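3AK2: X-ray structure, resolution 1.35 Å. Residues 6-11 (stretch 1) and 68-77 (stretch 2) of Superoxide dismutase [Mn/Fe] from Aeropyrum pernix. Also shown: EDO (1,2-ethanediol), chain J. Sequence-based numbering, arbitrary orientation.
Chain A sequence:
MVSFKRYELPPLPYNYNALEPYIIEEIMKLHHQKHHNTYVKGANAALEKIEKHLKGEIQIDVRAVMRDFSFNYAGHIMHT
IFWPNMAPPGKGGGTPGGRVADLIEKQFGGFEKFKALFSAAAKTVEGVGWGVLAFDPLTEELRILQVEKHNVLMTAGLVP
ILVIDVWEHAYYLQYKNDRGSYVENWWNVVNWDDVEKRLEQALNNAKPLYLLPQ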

# COMPACT_ATOMS: atom_id res chain seq x y z
N ARG A 6 -0.37 27.83 5.80
CA ARG A 6 -0.87 26.75 6.63
C ARG A 6 -2.25 26.31 6.19
O ARG A 6 -3.08 27.13 5.78
CB ARG A 6 -0.95 27.20 8.10
CG ARG A 6 0.29 26.90 8.93
CD ARG A 6 1.47 27.74 8.50
NE ARG A 6 2.62 27.53 9.37
CZ ARG A 6 3.85 27.98 9.12
NH1 ARG A 6 4.10 28.66 8.00
NH2 ARG A 6 4.83 27.73 9.97
N TYR A 7 -2.49 25.01 6.28
CA TYR A 7 -3.84 24.47 6.15
C TYR A 7 -4.63 24.82 7.40
O TYR A 7 -4.06 24.98 8.48
CB TYR A 7 -3.79 22.95 5.91
CG TYR A 7 -2.97 22.62 4.69
CD1 TYR A 7 -1.70 22.07 4.81
CD2 TYR A 7 -3.44 22.93 3.42
CE1 TYR A 7 -0.94 21.80 3.68
CE2 TYR A 7 -2.68 22.67 2.29
CZ TYR A 7 -1.43 22.11 2.43
OH TYR A 7 -0.66 21.85 1.32
N GLU A 8 -5.94 24.96 7.23
CA GLU A 8 -6.83 25.31 8.33
C GLU A 8 -8.04 24.39 8.32
O GLU A 8 -8.50 23.98 7.25
CB GLU A 8 -7.33 26.75 8.21
CG GLU A 8 -6.26 27.81 8.04
CD GLU A 8 -6.85 29.12 7.56
OE1 GLU A 8 -6.64 29.46 6.37
OE2 GLU A 8 -7.55 29.78 8.35
N LEU A 9 -8.54 24.08 9.50
CA LEU A 9 -9.78 23.32 9.64
C LEU A 9 -10.98 24.20 9.28
O LEU A 9 -11.22 25.22 9.94
CB LEU A 9 -9.93 22.81 11.08
CG LEU A 9 -11.14 21.92 11.35
CD1 LEU A 9 -10.95 20.58 10.69
CD2 LEU A 9 -11.37 21.76 12.85
N PRO A 10 -11.73 23.82 8.24
CA PRO A 10 -12.92 24.61 7.93
C PRO A 10 -14.04 24.30 8.91
O PRO A 10 -14.08 23.20 9.47
CB PRO A 10 -13.30 24.12 6.53
CG PRO A 10 -12.83 22.71 6.49
CD PRO A 10 -11.56 22.69 7.30
N PRO A 11 -14.97 25.25 9.13
CA PRO A 11 -16.16 24.90 9.89
C PRO A 11 -17.04 23.99 9.04
O PRO A 11 -16.88 23.96 7.81
CB PRO A 11 -16.86 26.25 10.09
CG PRO A 11 -16.42 27.07 8.92
CD PRO A 11 -14.99 26.66 8.68
N ASP A 68 4.15 11.36 5.32
CA ASP A 68 3.34 12.04 6.32
C ASP A 68 2.51 13.14 5.66
O ASP A 68 1.31 13.28 5.94
CB ASP A 68 4.20 12.69 7.41
CG ASP A 68 4.92 11.68 8.29
OD1 ASP A 68 4.60 10.47 8.27
OD2 ASP A 68 5.82 12.14 9.03
N PHE A 69 3.15 13.93 4.81
CA PHE A 69 2.43 14.97 4.07
C PHE A 69 1.32 14.37 3.21
O PHE A 69 0.19 14.85 3.24
CB PHE A 69 3.37 15.82 3.21
CG PHE A 69 2.63 16.78 2.32
CD1 PHE A 69 2.45 16.50 0.97
CD2 PHE A 69 2.07 17.94 2.84
CE1 PHE A 69 1.73 17.37 0.15
CE2 PHE A 69 1.35 18.81 2.03
CZ PHE A 69 1.19 18.52 0.69
N SER A 70 1.64 13.32 2.46
CA SER A 70 0.67 12.68 1.59
C SER A 70 -0.58 12.27 2.36
O SER A 70 -1.69 12.62 1.99
CB SER A 70 1.30 11.46 0.93
OG SER A 70 0.30 10.66 0.31
N PHE A 71 -0.39 11.52 3.45
CA PHE A 71 -1.53 11.01 4.20
C PHE A 71 -2.39 12.13 4.78
O PHE A 71 -3.62 12.11 4.67
CB PHE A 71 -1.06 10.08 5.31
CG PHE A 71 -2.16 9.62 6.23
CD1 PHE A 71 -2.99 8.56 5.87
CD2 PHE A 71 -2.36 10.24 7.45
CE1 PHE A 71 -4.01 8.14 6.73
CE2 PHE A 71 -3.37 9.82 8.32
CZ PHE A 71 -4.20 8.77 7.95
N ASN A 72 -1.73 13.10 5.41
CA ASN A 72 -2.46 14.13 6.13
C ASN A 72 -3.07 15.18 5.21
O ASN A 72 -4.21 15.60 5.42
CB ASN A 72 -1.59 14.74 7.21
CG ASN A 72 -1.36 13.79 8.35
OD1 ASN A 72 -2.25 13.54 9.16
ND2 ASN A 72 -0.15 13.23 8.42
N TYR A 73 -2.33 15.58 4.18
CA TYR A 73 -2.91 16.45 3.16
C TYR A 73 -4.13 15.78 2.53
O TYR A 73 -5.19 16.40 2.40
CB TYR A 73 -1.90 16.81 2.07
CG TYR A 73 -2.53 17.64 0.98
CD1 TYR A 73 -2.54 19.03 1.04
CD2 TYR A 73 -3.15 17.02 -0.11
CE1 TYR A 73 -3.15 19.79 0.04
CE2 TYR A 73 -3.76 17.77 -1.11
CZ TYR A 73 -3.76 19.15 -1.03
OH TYR A 73 -4.36 19.87 -2.05
N ALA A 74 -3.99 14.52 2.15
CA ALA A 74 -5.10 13.79 1.58
C ALA A 74 -6.29 13.74 2.55
O ALA A 74 -7.43 13.96 2.15
CB ALA A 74 -4.68 12.40 1.19
N GLY A 75 -6.04 13.46 3.82
CA GLY A 75 -7.11 13.44 4.81
C GLY A 75 -7.81 14.79 4.86
O GLY A 75 -9.04 14.88 4.89
N HIS A 76 -7.01 15.85 4.84
CA HIS A 76 -7.55 17.19 4.88
C HIS A 76 -8.46 17.48 3.67
O HIS A 76 -9.62 17.85 3.84
CB HIS A 76 -6.42 18.21 5.00
CG HIS A 76 -6.86 19.63 4.93
ND1 HIS A 76 -7.99 20.09 5.57
CD2 HIS A 76 -6.32 20.70 4.31
CE1 HIS A 76 -8.13 21.38 5.35
NE2 HIS A 76 -7.12 21.78 4.59
N ILE A 77 -7.95 17.31 2.46
CA ILE A 77 -8.76 17.64 1.30
C ILE A 77 -10.00 16.74 1.16
O ILE A 77 -11.07 17.22 0.81
CB ILE A 77 -7.94 17.71 -0.00
CG1 ILE A 77 -8.73 18.47 -1.07
CG2 ILE A 77 -7.47 16.32 -0.46
CD1 ILE A 77 -7.94 18.80 -2.30
C1 EDO J . -13.53 24.89 12.46
O1 EDO J . -12.34 25.67 12.62
C2 EDO J . -14.40 25.02 13.70
O2 EDO J . -15.78 25.07 13.32
O HOH W 1 -6.76 24.69 4.19

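Residues 68-77 lie within a longer α-helix, and their backbone bonds follow the i to i+4 pattern throughout: Tyr 73 N to Phe 69 O is 2.8 Å, and His 76 N to Asn 72 O is 2.9 Å. Asn 72 adds a side-chain bond back along the helix, its ND2 lying 2.9 Å from Asp 68 O. Residues 6-11 form neither helix nor strand. Their phi and psi angles are extended throughout, a shape that the rings of Pro 10 and Pro 11 favour by fixing phi near -70°. No direct hydrogen bond joins the two stretches, so the contact rests on packing and one bridging water.

Phe 69, Tyr 73 and His 76 recur at intervals of four and three, which brings them to one side of the helix. There they receive Tyr 7, whose CA-to-CB bond points toward the helix and whose ring is long enough to reach all three. The edge of Tyr 73 is directed toward the face of Tyr 7 in an offset edge-to-face pair, with centroids 5.4 Å apart and planes at 70°; such a geometry sets slightly positive ring hydrogens against π density. Tyr 7 CE1 lies 4.1 Å from Phe 69 CE2, an apolar contact, while the Tyr 7 hydroxyl, though buried, finds its hydrogen bond elsewhere in the structure.

His 76 serves the near end of Tyr 7, its CD2 3.7 Å from Tyr 7 CB. Its CE1 approaches Glu 8 O at 3.2 Å, where the polarised carbon of an imidazole suits a carbonyl oxygen. Water 1 completes the link, accepting from Glu 8 N at 3.2 Å and lying 3.0 Å from His 76 NE2. Glu 8 meets the histidine through its backbone, and its CA-to-CB bond points away from the helix. Pro 10 CD, 4.2 Å from His 76 CE1, packs at the imidazole edge.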